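LPXTG cell wall surface protein (Streptococcus gordonii, PDB 4IGB) is probably an adhesin of the streptococcal cell wall, to which its distant C-terminal end is attached, this chain holding the N-terminal N1 and N2 domains. Local coordinates at residues A131-V136 and N161-M166; K214-D219 and Q233-D238; T21-L26 and L222-N227; D48-S53 and N71-V76. One frame throughout, in Å; residues are numbered along the deposited sequence.

Contact 1 (A131-V136 and N161-M166)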
loop_
_atom_site.group_PDB
_atom_site.type_symbol
_atom_site.label_atom_id
_atom_site.label_comp_id
_atom_site.label_asym_id
_atom_site.label_seq_id
_atom_site.Cartn_x
_atom_site.Cartn_y
_atom_site.Cartn_z
ATOM N N ALA B 131 15.044 11.272 38.062
ATOM C CA ALA B 131 16.349 11.764 37.651
ATOM C C ALA B 131 16.762 11.161 36.311
ATOM O O ALA B 131 17.407 11.816 35.500
ATOM C CB ALA B 131 17.392 11.464 38.721
ATOM N N GLN B 132 16.375 9.913 36.076
ATOM C CA GLN B 132 16.911 9.179 34.935
ATOM C C GLN B 132 16.047 9.185 33.667
ATOM O O GLN B 132 16.573 8.949 32.582
ATOM C CB GLN B 132 17.253 7.737 35.331
ATOM C CG GLN B 132 16.075 6.960 35.905
ATOM C CD GLN B 132 16.270 5.451 35.842
ATOM O OE1 GLN B 132 16.977 4.939 34.966
ATOM N NE2 GLN B 132 15.638 4.729 36.773
ATOM N N LYS B 133 14.744 9.442 33.787
ATOM C CA LYS B 133 13.865 9.375 32.617
ATOM C C LYS B 133 13.762 10.729 31.927
ATOM O O LYS B 133 13.481 11.741 32.573
ATOM C CB LYS B 133 12.468 8.890 32.999
ATOM C CG LYS B 133 12.422 7.565 33.732
ATOM C CD LYS B 133 13.218 6.497 33.025
ATOM C CE LYS B 133 12.866 5.139 33.594
ATOM N NZ LYS B 133 13.863 4.096 33.229
ATOM N N SER B 134 13.978 10.753 30.613
ATOM C CA SER B 134 13.976 12.020 29.877
ATOM C C SER B 134 13.328 11.960 28.492
ATOM O O SER B 134 13.145 12.996 27.853
ATOM C CB SER B 134 15.399 12.554 29.726
ATOM O OG SER B 134 16.175 11.679 28.922
ATOM N N THR B 135 12.988 10.767 28.018
ATOM C CA THR B 135 12.399 10.662 26.690
ATOM C C THR B 135 11.136 9.814 26.683
ATOM O O THR B 135 10.817 9.137 27.668
ATOM C CB THR B 135 13.396 10.092 25.668
ATOM O OG1 THR B 135 13.613 8.702 25.939
ATOM C CG2 THR B 135 14.724 10.839 25.714
ATOM N N VAL B 136 10.411 9.867 25.568
ATOM C CA VAL B 136 9.209 9.067 25.398
ATOM C C VAL B 136 9.310 8.312 24.070
ATOM O O VAL B 136 9.745 8.862 23.054
ATOM C CB VAL B 136 7.934 9.948 25.440
ATOM C CG1 VAL B 136 6.708 9.165 25.016
ATOM C CG2 VAL B 136 7.732 10.546 26.832
ATOM N N ASN B 161 22.417 0.720 28.515
ATOM C CA ASN B 161 22.950 2.020 28.125
ATOM C C ASN B 161 21.873 3.001 27.677
ATOM O O ASN B 161 22.135 4.192 27.518
ATOM C CB ASN B 161 24.008 1.855 27.033
ATOM C CG ASN B 161 25.227 1.097 27.517
ATOM O OD1 ASN B 161 25.492 1.029 28.717
ATOM N ND2 ASN B 161 25.974 0.520 26.585
ATOM N N HIS B 162 20.661 2.496 27.479
ATOM C CA HIS B 162 19.543 3.333 27.065
ATOM C C HIS B 162 18.305 3.036 27.903
ATOM O O HIS B 162 17.350 2.425 27.428
ATOM C CB HIS B 162 19.240 3.133 25.580
ATOM C CG HIS B 162 20.353 3.561 24.675
ATOM N ND1 HIS B 162 21.450 2.768 24.419
ATOM C CD2 HIS B 162 20.539 4.701 23.969
ATOM C CE1 HIS B 162 22.263 3.401 23.593
ATOM N NE2 HIS B 162 21.734 4.575 23.305
ATOM N N ASP B 163 18.336 3.474 29.156
ATOM C CA ASP B 163 17.234 3.246 30.078
ATOM C C ASP B 163 16.712 4.567 30.626
ATOM O O ASP B 163 16.567 4.731 31.837
ATOM C CB ASP B 163 17.683 2.339 31.224
ATOM C CG ASP B 163 16.521 1.778 32.017
ATOM O OD1 ASP B 163 15.422 1.629 31.443
ATOM O OD2 ASP B 163 16.706 1.486 33.215
ATOM N N TYR B 164 16.433 5.510 29.732
ATOM C CA TYR B 164 15.928 6.814 30.144
ATOM C C TYR B 164 14.569 7.134 29.523
ATOM O O TYR B 164 14.172 8.297 29.436
ATOM C CB TYR B 164 16.951 7.922 29.842
ATOM C CG TYR B 164 17.614 7.770 28.501
ATOM C CD1 TYR B 164 16.924 8.076 27.333
ATOM C CD2 TYR B 164 18.922 7.302 28.393
ATOM C CE1 TYR B 164 17.517 7.928 26.085
ATOM C CE2 TYR B 164 19.525 7.150 27.157
ATOM C CZ TYR B 164 18.814 7.467 26.000
ATOM O OH TYR B 164 19.387 7.324 24.757
ATOM N N ILE B 165 13.851 6.098 29.106
ATOM C CA ILE B 165 12.543 6.283 28.483
ATOM C C ILE B 165 11.418 6.183 29.504
ATOM O O ILE B 165 11.341 5.218 30.258
ATOM C CB ILE B 165 12.295 5.264 27.364
ATOM C CG1 ILE B 165 13.541 5.118 26.482
ATOM C CG2 ILE B 165 11.092 5.685 26.523
ATOM C CD1 ILE B 165 13.464 3.966 25.505
ATOM N N MET B 166 10.540 7.180 29.521
ATOM C CA MET B 166 9.428 7.216 30.467
ATOM C C MET B 166 8.378 6.150 30.190
ATOM O O MET B 166 7.995 5.934 29.038
ATOM C CB MET B 166 8.743 8.581 30.427
ATOM C CG MET B 166 9.611 9.713 30.870
ATOM S SD MET B 166 8.676 11.258 30.867
ATOM C CE MET B 166 9.965 12.350 31.465
HETATM O O HOH W 1 13.550 3.460 30.491
#
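Lys133 reaches across to Asp163 and holds it in two ways: NZ is hydrogen-bonded to the backbone oxygen, Asp163 O, at 3.1 Å, and makes a salt bridge with OD1 of the same residue at 3.4 Å. The ammonium group stands above the carbonyl plane of Asp163. The lysine chain starts with CG beside its own backbone N (chi1 -55°) and bends at chi2 (-50°), which places CD 3.6 Å from Ile165 O. A water takes a further hydrogen bond from NZ and lies within hydrogen-bonding distance of both Asp163 OD1 and Ile165 O.

On the next residue, the side chains of Tyr164 and Thr135 cross at a slant. OG1 of that threonine sits at the ring edge, in plane, 3.6 Å from CD1, while its CG2 touches CD1 and CE1. The phenol OH is hydrogen-bonded to Asp48 OD2 of strand 47-53. Met166 runs extended and lays CG 3.7 Å from Lys133 CB, with CE near Lys133 O and the side chain resting on helix 122-129.

Between these groups the backbones are closely tied. Tyr164 O accepts from two successive amides, Ser134 N at 2.7 Å and Thr135 N at 3.1 Å, and Met166 N returns an almost straight bond to Thr135 O (2.7 Å, 176°). Pairing does not continue beyond Thr135 and Ile165. This is an isolated beta bridge, through which the loop between strands 157-158 and 170-182 is pinned to the start of strand 135-142 in the six-stranded antiparallel sheet of the N1 domain.

Contact 2 (K214-D219 and Q233-D238)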
loop_
_atom_site.group_PDB
_atom_site.type_symbol
_atom_site.label_atom_id
_atom_site.label_comp_id
_atom_site.label_asym_id
_atom_site.label_seq_id
_atom_site.Cartn_x
_atom_site.Cartn_y
_atom_site.Cartn_z
ATOM N N LYS B 214 -6.533 9.957 7.860
ATOM C CA LYS B 214 -7.020 11.305 7.589
ATOM C C LYS B 214 -7.598 11.385 6.177
ATOM O O LYS B 214 -7.123 10.696 5.281
ATOM C CB LYS B 214 -5.883 12.317 7.768
ATOM C CG LYS B 214 -5.565 12.594 9.248
ATOM C CD LYS B 214 -4.219 13.258 9.424
ATOM C CE LYS B 214 -4.135 14.641 8.758
ATOM N NZ LYS B 214 -2.684 15.081 8.708
ATOM N N ASN B 215 -8.642 12.195 5.985
ATOM C CA ASN B 215 -9.227 12.360 4.658
ATOM C C ASN B 215 -9.626 10.990 4.080
ATOM O O ASN B 215 -9.526 10.724 2.877
ATOM C CB ASN B 215 -8.207 13.070 3.767
ATOM C CG ASN B 215 -8.840 13.874 2.658
ATOM O OD1 ASN B 215 -8.191 14.159 1.641
ATOM N ND2 ASN B 215 -10.102 14.252 2.836
ATOM N N TYR B 216 -10.089 10.127 4.967
ATOM C CA TYR B 216 -10.360 8.726 4.639
ATOM C C TYR B 216 -11.149 8.493 3.351
ATOM O O TYR B 216 -10.672 7.802 2.452
ATOM C CB TYR B 216 -11.056 8.068 5.833
ATOM C CG TYR B 216 -11.625 6.691 5.592
ATOM C CD1 TYR B 216 -10.837 5.666 5.076
ATOM C CD2 TYR B 216 -12.942 6.396 5.943
ATOM C CE1 TYR B 216 -11.356 4.392 4.882
ATOM C CE2 TYR B 216 -13.469 5.127 5.759
ATOM C CZ TYR B 216 -12.674 4.128 5.232
ATOM O OH TYR B 216 -13.192 2.866 5.056
ATOM N N GLN B 217 -12.353 9.066 3.262
ATOM C CA GLN B 217 -13.246 8.793 2.144
ATOM C C GLN B 217 -12.729 9.420 0.847
ATOM O O GLN B 217 -13.048 8.952 -0.249
ATOM C CB GLN B 217 -14.682 9.274 2.444
ATOM C CG GLN B 217 -15.392 8.535 3.576
ATOM C CD GLN B 217 -15.299 9.269 4.922
ATOM O OE1 GLN B 217 -14.325 9.974 5.197
ATOM N NE2 GLN B 217 -16.327 9.115 5.752
ATOM N N ASN B 218 -11.939 10.479 0.963
ATOM C CA ASN B 218 -11.304 11.069 -0.221
ATOM C C ASN B 218 -10.033 10.342 -0.669
ATOM O O ASN B 218 -9.637 10.447 -1.821
ATOM C CB ASN B 218 -10.977 12.550 0.005
ATOM C CG ASN B 218 -12.216 13.434 -0.022
ATOM O OD1 ASN B 218 -12.312 14.412 0.726
ATOM N ND2 ASN B 218 -13.172 13.092 -0.882
ATOM N N ASP B 219 -9.403 9.592 0.234
ATOM C CA ASP B 219 -8.059 9.044 -0.040
ATOM C C ASP B 219 -7.992 7.532 -0.209
ATOM O O ASP B 219 -6.996 6.998 -0.707
ATOM C CB ASP B 219 -7.075 9.444 1.059
ATOM C CG ASP B 219 -6.660 10.906 0.977
ATOM O OD1 ASP B 219 -7.080 11.591 0.032
ATOM O OD2 ASP B 219 -5.912 11.359 1.865
ATOM N N GLN B 233 -15.758 1.690 14.148
ATOM C CA GLN B 233 -15.342 2.584 13.081
ATOM C C GLN B 233 -16.014 3.924 13.284
ATOM O O GLN B 233 -17.236 4.040 13.278
ATOM C CB GLN B 233 -15.660 2.040 11.692
ATOM C CG GLN B 233 -15.289 3.038 10.591
ATOM C CD GLN B 233 -15.395 2.450 9.203
ATOM O OE1 GLN B 233 -15.060 1.278 8.982
ATOM N NE2 GLN B 233 -15.879 3.251 8.256
ATOM N N GLU B 234 -15.203 4.944 13.468
ATOM C CA GLU B 234 -15.728 6.224 13.848
ATOM C C GLU B 234 -15.321 7.251 12.815
ATOM O O GLU B 234 -14.143 7.558 12.673
ATOM C CB GLU B 234 -15.172 6.588 15.212
ATOM C CG GLU B 234 -15.344 8.023 15.597
ATOM C CD GLU B 234 -14.817 8.269 16.986
ATOM O OE1 GLU B 234 -15.426 7.736 17.942
ATOM O OE2 GLU B 234 -13.779 8.964 17.111
ATOM N N GLU B 235 -16.303 7.786 12.101
ATOM C CA GLU B 235 -16.036 8.744 11.038
ATOM C C GLU B 235 -16.279 10.183 11.478
ATOM O O GLU B 235 -17.422 10.594 11.727
ATOM C CB GLU B 235 -16.880 8.411 9.810
ATOM C CG GLU B 235 -16.383 7.182 9.070
ATOM C CD GLU B 235 -17.379 6.640 8.078
ATOM O OE1 GLU B 235 -18.381 7.329 7.789
ATOM O OE2 GLU B 235 -17.157 5.521 7.583
ATOM N N ALA B 236 -15.191 10.944 11.585
ATOM C CA ALA B 236 -15.279 12.370 11.839
ATOM C C ALA B 236 -15.051 13.080 10.512
ATOM O O ALA B 236 -14.767 12.438 9.494
ATOM C CB ALA B 236 -14.258 12.801 12.886
ATOM N N SER B 237 -15.184 14.399 10.495
ATOM C CA SER B 237 -15.082 15.113 9.222
ATOM C C SER B 237 -13.673 15.054 8.621
ATOM O O SER B 237 -13.512 15.037 7.405
ATOM C CB SER B 237 -15.512 16.563 9.394
ATOM O OG SER B 237 -14.721 17.159 10.394
ATOM N N ASP B 238 -12.653 15.016 9.471
ATOM C CA ASP B 238 -11.267 15.079 8.995
ATOM C C ASP B 238 -10.563 13.723 8.915
ATOM O O ASP B 238 -9.444 13.639 8.414
ATOM C CB ASP B 238 -10.447 15.961 9.920
ATOM C CG ASP B 238 -10.321 15.368 11.306
ATOM O OD1 ASP B 238 -11.362 15.259 11.988
ATOM O OD2 ASP B 238 -9.193 15.006 11.713
HETATM O O HOH W 2 -13.252 10.658 7.528
HETATM O O HOH W 3 -16.543 11.612 7.661
#
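Asn215 N gives a nearly straight hydrogen bond to Asp238 O (2.9 Å, 169°), from above the carbonyl plane, and so joins the residue preceding helix 216-219 to the turn that follows strand 232-235. Lys214 CA adds a CH contact to the same oxygen.

The side chains meet farther along. Chi1 of Tyr216 (170°) sets CG anti to the backbone N; CE2 of the ring lies 3.9 Å from Gln233 NE2, and ring and amide planes stand at a right angle. Gln233 NE2 also bonds Glu235 OE2 at 2.7 Å, on the anti side of the carboxylate, and this oxygen lies at the edge of the Tyr216 ring. Both Tyr216 OH and Gln233 NE2 turn to Glu16 of strand 14-19. The Gln217 chain is bent at chi2, and two waters link its amide to Ala236 O: one donates to OE1 at 2.7 Å, the other accepts from NE2 at 3.2 Å, and each donates to the carbonyl oxygen.

The backbone bond from Asn215 N is thus supplemented by water, and Gln217 NE2 lies 3.4 Å from Glu235 OE1. The neutral amide of Gln233 donates to two carboxylates, Glu235 and Glu16, which probably eases the repulsion between their charges.

Contact 3 (T21-L26 and L222-N227)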
loop_
_atom_site.group_PDB
_atom_site.type_symbol
_atom_site.label_atom_id
_atom_site.label_comp_id
_atom_site.label_asym_id
_atom_site.label_seq_id
_atom_site.Cartn_x
_atom_site.Cartn_y
_atom_site.Cartn_z
ATOM N N THR B 21 -13.494 -13.313 3.778
ATOM C CA THR B 21 -12.082 -13.349 3.429
ATOM C C THR B 21 -11.180 -13.346 4.662
ATOM O O THR B 21 -11.368 -12.551 5.578
ATOM C CB THR B 21 -11.714 -12.181 2.503
ATOM O OG1 THR B 21 -12.267 -12.430 1.205
ATOM C CG2 THR B 21 -10.209 -12.061 2.381
ATOM N N ASP B 22 -10.209 -14.251 4.682
ATOM C CA ASP B 22 -9.258 -14.331 5.786
ATOM C C ASP B 22 -8.119 -13.324 5.595
ATOM O O ASP B 22 -7.193 -13.552 4.820
ATOM C CB ASP B 22 -8.710 -15.759 5.899
ATOM C CG ASP B 22 -7.671 -15.908 6.989
ATOM O OD1 ASP B 22 -7.405 -14.915 7.720
ATOM O OD2 ASP B 22 -7.131 -17.030 7.124
ATOM N N ILE B 23 -8.186 -12.210 6.308
ATOM C CA ILE B 23 -7.189 -11.149 6.129
ATOM C C ILE B 23 -5.750 -11.614 6.440
ATOM O O ILE B 23 -4.786 -11.097 5.872
ATOM C CB ILE B 23 -7.596 -9.874 6.919
ATOM C CG1 ILE B 23 -8.915 -9.315 6.356
ATOM C CG2 ILE B 23 -6.495 -8.816 6.891
ATOM C CD1 ILE B 23 -9.372 -8.017 7.036
ATOM N N SER B 24 -5.615 -12.617 7.306
ATOM C CA SER B 24 -4.302 -13.138 7.691
ATOM C C SER B 24 -3.644 -13.993 6.612
ATOM O O SER B 24 -2.445 -14.243 6.671
ATOM C CB SER B 24 -4.394 -13.961 8.979
ATOM O OG SER B 24 -4.952 -15.235 8.697
ATOM N N THR B 25 -4.415 -14.447 5.630
ATOM C CA THR B 25 -3.843 -15.275 4.570
ATOM C C THR B 25 -3.862 -14.604 3.180
ATOM O O THR B 25 -3.709 -15.266 2.146
ATOM C CB THR B 25 -4.497 -16.684 4.506
ATOM O OG1 THR B 25 -5.916 -16.558 4.342
ATOM C CG2 THR B 25 -4.201 -17.474 5.788
ATOM N N LEU B 26 -4.038 -13.289 3.170
ATOM C CA LEU B 26 -3.902 -12.504 1.943
ATOM C C LEU B 26 -2.558 -12.813 1.299
ATOM O O LEU B 26 -1.569 -13.020 1.988
ATOM C CB LEU B 26 -3.964 -11.012 2.269
ATOM C CG LEU B 26 -5.257 -10.212 2.117
ATOM C CD1 LEU B 26 -6.477 -11.081 2.135
ATOM C CD2 LEU B 26 -5.328 -9.118 3.183
ATOM N N LEU B 222 -10.520 1.253 -1.263
ATOM C CA LEU B 222 -11.168 0.043 -0.755
ATOM C C LEU B 222 -10.777 -0.296 0.678
ATOM O O LEU B 222 -9.584 -0.356 1.022
ATOM C CB LEU B 222 -10.879 -1.132 -1.698
ATOM C CG LEU B 222 -11.379 -2.548 -1.362
ATOM C CD1 LEU B 222 -12.836 -2.536 -1.000
ATOM C CD2 LEU B 222 -11.174 -3.480 -2.542
ATOM N N ARG B 223 -11.782 -0.522 1.516
ATOM C CA ARG B 223 -11.545 -0.948 2.889
ATOM C C ARG B 223 -12.155 -2.319 3.144
ATOM O O ARG B 223 -13.376 -2.498 3.075
ATOM C CB ARG B 223 -12.108 0.051 3.894
ATOM C CG ARG B 223 -11.828 -0.345 5.339
ATOM C CD ARG B 223 -13.091 -0.350 6.181
ATOM N NE ARG B 223 -14.004 -1.419 5.795
ATOM C CZ ARG B 223 -15.205 -1.601 6.337
ATOM N NH1 ARG B 223 -15.642 -0.779 7.280
ATOM N NH2 ARG B 223 -15.969 -2.608 5.938
ATOM N N LEU B 224 -11.304 -3.293 3.430
ATOM C CA LEU B 224 -11.788 -4.643 3.651
ATOM C C LEU B 224 -11.782 -4.997 5.130
ATOM O O LEU B 224 -10.802 -4.756 5.818
ATOM C CB LEU B 224 -10.933 -5.650 2.886
ATOM C CG LEU B 224 -11.252 -7.107 3.260
ATOM C CD1 LEU B 224 -12.560 -7.536 2.608
ATOM C CD2 LEU B 224 -10.124 -8.040 2.857
ATOM N N MET B 225 -12.886 -5.559 5.607
ATOM C CA MET B 225 -12.950 -6.164 6.930
ATOM C C MET B 225 -13.429 -7.593 6.808
ATOM O O MET B 225 -14.117 -7.952 5.861
ATOM C CB MET B 225 -13.943 -5.449 7.825
ATOM C CG MET B 225 -13.472 -4.167 8.431
ATOM S SD MET B 225 -14.763 -3.547 9.508
ATOM C CE MET B 225 -13.936 -2.105 10.210
ATOM N N ASN B 226 -13.071 -8.404 7.785
ATOM C CA ASN B 226 -13.634 -9.736 7.911
ATOM C C ASN B 226 -14.884 -9.638 8.788
ATOM O O ASN B 226 -14.986 -8.752 9.664
ATOM C CB ASN B 226 -12.594 -10.682 8.502
ATOM C CG ASN B 226 -13.149 -12.072 8.786
ATOM O OD1 ASN B 226 -13.678 -12.313 9.861
ATOM N ND2 ASN B 226 -13.002 -12.992 7.830
ATOM N N ASN B 227 -15.847 -10.521 8.525
ATOM C CA ASN B 227 -17.106 -10.565 9.272
ATOM C C ASN B 227 -16.947 -10.491 10.788
ATOM O O ASN B 227 -17.831 -9.988 11.489
ATOM C CB ASN B 227 -17.904 -11.822 8.903
ATOM C CG ASN B 227 -18.495 -11.746 7.507
ATOM O OD1 ASN B 227 -18.992 -10.694 7.083
ATOM N ND2 ASN B 227 -18.450 -12.864 6.783
#
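The Asn226 amide holds Thr21 O almost in its plane: ND2 donates to this oxygen at 2.8 Å (164°), although the nitrogen itself stands above the plane of the threonine carbonyl. The side chain of Asn226 leaves the strand toward the loop, with CG anti to the backbone N (chi1 175°), and at the other end of the amide OD1 receives the N-H of Ala228. On the same strand the guanidinium of Arg223 has Met225 CG over the centre of one face, 3.7 Å above it. The carboxylate of Asp22 is approached by Ser24 N and Ser24 OG from one face, both bonding OD1.

Apolar contact lies beside the hydrogen bond to Thr21. Ile23 and Leu224 slide past each other in opposite directions, CG1 meeting CD2 at 3.9 Å, and Ile23 CD1 rests on the strand backbone 3.8 Å from both Leu224 O and Asn226 N. Thr21 CG2 closes on the same leucine methyl from across, at 4.0 Å.

Asn256 of helix 250-256 bonds Asp22 OD1 and Ile23 N. The bond from Ser24 N to Asp22 OD1 defines an Asx turn, here packed against strand 220-226, the middle strand of a five-stranded mixed sheet in the N1 domain.

Contact 4 (D48-S53 and N71-V76)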
loop_
_atom_site.group_PDB
_atom_site.type_symbol
_atom_site.label_atom_id
_atom_site.label_comp_id
_atom_site.label_asym_id
_atom_site.label_seq_id
_atom_site.Cartn_x
_atom_site.Cartn_y
_atom_site.Cartn_z
ATOM N N ASP B 48 15.680 11.424 19.787
ATOM C CA ASP B 48 16.805 10.616 20.237
ATOM C C ASP B 48 16.780 9.308 19.456
ATOM O O ASP B 48 15.895 8.478 19.654
ATOM C CB ASP B 48 16.654 10.340 21.731
ATOM C CG ASP B 48 17.861 9.659 22.329
ATOM O OD1 ASP B 48 18.978 9.838 21.823
ATOM O OD2 ASP B 48 17.692 8.941 23.327
ATOM N N GLN B 49 17.745 9.141 18.561
ATOM C CA GLN B 49 17.840 7.937 17.747
ATOM C C GLN B 49 19.031 7.098 18.184
ATOM O O GLN B 49 20.128 7.618 18.378
ATOM C CB GLN B 49 17.966 8.302 16.266
ATOM C CG GLN B 49 18.200 7.118 15.342
ATOM C CD GLN B 49 18.528 7.543 13.924
ATOM O OE1 GLN B 49 18.586 8.733 13.619
ATOM N NE2 GLN B 49 18.745 6.569 13.048
ATOM N N PHE B 50 18.813 5.797 18.341
ATOM C CA PHE B 50 19.882 4.893 18.743
ATOM C C PHE B 50 19.574 3.444 18.381
ATOM O O PHE B 50 18.413 3.039 18.319
ATOM C CB PHE B 50 20.161 5.018 20.243
ATOM C CG PHE B 50 18.953 4.796 21.107
ATOM C CD1 PHE B 50 18.612 3.524 21.530
ATOM C CD2 PHE B 50 18.164 5.862 21.501
ATOM C CE1 PHE B 50 17.503 3.319 22.326
ATOM C CE2 PHE B 50 17.055 5.663 22.298
ATOM C CZ PHE B 50 16.724 4.390 22.710
ATOM N N HIS B 51 20.626 2.670 18.141
ATOM C CA HIS B 51 20.481 1.261 17.813
ATOM C C HIS B 51 20.387 0.427 19.083
ATOM O O HIS B 51 21.084 0.688 20.060
ATOM C CB HIS B 51 21.659 0.789 16.959
ATOM C CG HIS B 51 21.549 -0.634 16.509
ATOM N ND1 HIS B 51 21.179 -0.984 15.229
ATOM C CD2 HIS B 51 21.760 -1.798 17.170
ATOM C CE1 HIS B 51 21.167 -2.300 15.120
ATOM N NE2 HIS B 51 21.516 -2.818 16.283
ATOM N N LEU B 52 19.518 -0.576 19.062
ATOM C CA LEU B 52 19.342 -1.465 20.201
ATOM C C LEU B 52 19.544 -2.910 19.770
ATOM O O LEU B 52 18.985 -3.347 18.765
ATOM C CB LEU B 52 17.947 -1.288 20.803
ATOM C CG LEU B 52 17.872 -0.801 22.251
ATOM C CD1 LEU B 52 18.954 0.227 22.533
ATOM C CD2 LEU B 52 16.495 -0.233 22.550
ATOM N N SER B 53 20.345 -3.652 20.526
ATOM C CA SER B 53 20.585 -5.054 20.198
ATOM C C SER B 53 19.949 -5.958 21.262
ATOM O O SER B 53 20.307 -5.896 22.430
ATOM C CB SER B 53 22.087 -5.319 20.094
ATOM O OG SER B 53 22.331 -6.659 19.707
ATOM N N ASN B 71 15.805 2.397 17.239
ATOM C CA ASN B 71 14.796 2.976 18.116
ATOM C C ASN B 71 14.781 4.485 18.080
ATOM O O ASN B 71 15.828 5.117 17.962
ATOM C CB ASN B 71 15.015 2.540 19.566
ATOM C CG ASN B 71 13.770 2.702 20.404
ATOM O OD1 ASN B 71 13.858 3.074 21.572
ATOM N ND2 ASN B 71 12.602 2.435 19.821
ATOM N N PHE B 72 13.592 5.061 18.223
ATOM C CA PHE B 72 13.444 6.510 18.174
ATOM C C PHE B 72 12.575 7.000 19.314
ATOM O O PHE B 72 11.428 6.551 19.490
ATOM C CB PHE B 72 12.826 6.949 16.845
ATOM C CG PHE B 72 13.645 6.597 15.640
ATOM C CD1 PHE B 72 13.606 5.315 15.108
ATOM C CD2 PHE B 72 14.433 7.559 15.015
ATOM C CE1 PHE B 72 14.342 5.002 13.973
ATOM C CE2 PHE B 72 15.184 7.243 13.901
ATOM C CZ PHE B 72 15.136 5.963 13.373
ATOM N N THR B 73 13.108 7.930 20.088
ATOM C CA THR B 73 12.327 8.535 21.154
ATOM C C THR B 73 12.341 10.043 21.026
ATOM O O THR B 73 13.112 10.600 20.247
ATOM C CB THR B 73 12.868 8.135 22.541
ATOM O OG1 THR B 73 14.145 8.746 22.750
ATOM C CG2 THR B 73 12.992 6.596 22.655
ATOM N N LEU B 74 11.475 10.694 21.801
ATOM C CA LEU B 74 11.333 12.139 21.804
ATOM C C LEU B 74 11.739 12.700 23.169
ATOM O O LEU B 74 11.252 12.250 24.202
ATOM C CB LEU B 74 9.878 12.515 21.491
ATOM C CG LEU B 74 9.467 12.377 20.029
ATOM C CD1 LEU B 74 7.958 12.429 19.875
ATOM C CD2 LEU B 74 10.149 13.466 19.178
ATOM N N LYS B 75 12.643 13.674 23.167
ATOM C CA LYS B 75 13.066 14.353 24.395
ATOM C C LYS B 75 11.991 15.296 24.921
ATOM O O LYS B 75 11.630 16.263 24.249
ATOM C CB LYS B 75 14.336 15.161 24.133
ATOM C CG LYS B 75 15.478 14.327 23.583
ATOM C CD LYS B 75 16.589 15.207 23.022
ATOM C CE LYS B 75 17.739 14.347 22.521
ATOM N NZ LYS B 75 18.705 15.108 21.687
ATOM N N VAL B 76 11.496 15.044 26.130
ATOM C CA VAL B 76 10.448 15.898 26.679
ATOM C C VAL B 76 11.002 17.009 27.567
ATOM O O VAL B 76 12.120 16.920 28.068
ATOM C CB VAL B 76 9.367 15.085 27.436
ATOM C CG1 VAL B 76 8.759 14.063 26.512
ATOM C CG2 VAL B 76 9.951 14.405 28.638
HETATM O O HOH W 4 20.251 12.253 21.058
#
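Asp48 N donates to Thr73 O at 2.7 Å, and Thr73 N answers to Asp48 O at 2.9 Å in a nearly straight bond (171°). Two residues on, Phe50 and Asn71 exchange a second such pair of backbone bonds. Gln49 and Phe72 form the non-hydrogen-bonded pair in between, where the CA hydrogens of both residues point to carbonyl oxygens of the facing strand.

On the face shared by Gln49 and Phe72 the two side chains lie side by side and point the same way. Gln49 CG comes to 3.3 Å from Phe72 CE2, and the extended glutamine carries its amide alongside the ring, with the planes 28° apart. The amide ends are taken by Lys43 at OE1 and Glu70 at NE2.

Strand 47-53 is one of the two outermost strands of the six-stranded antiparallel sheet of the N1 domain, and strand 68-75 lies between it and strand 135-142, where Phe139 meets the Phe72 ring.

The opposite face carries Asp48, Phe50, Asn71 and Thr73. Phe50 and Asn71 also run side by side in the same direction, ring and amide planes 80° apart, with Asn71 CB over one face of the ring in a CH-pi contact, 4.2 Å from the centroid. Asn71 OD1 touches Phe50 CZ at 3.4 Å, while ND2 goes to Glu137. Thr73 CG2 meets the ring at CE2, and His162 stacks on Phe50. With Asp48 OD2 engaged by Tyr164, OD1 accepts from a water at 2.8 Å that links it weakly to Lys75 NZ.

The four contacts form two touching pairs within the N1 domain. Contacts 1 and 4 lie about 10 Å apart, centre to centre, and share the six-stranded sheet; Tyr164 OH of the first meets Asp48 OD2 of the second at 2.7 Å, and backbone pairing of Val136 with Leu74 continues the sheet. Contacts 2 and 3, about 20 Å apart between centres, meet where Arg223 NH1 is hydrogen-bonded to Gln233 OE1 at 2.7 Å, and their segments alternate along the chain. The pairs themselves are separate: the nearest atoms of contacts 2 and 4 are about 16 Å apart. The sodium ion is bound by Asp198, Asp200 and Thr248, none of which belongs to these segments.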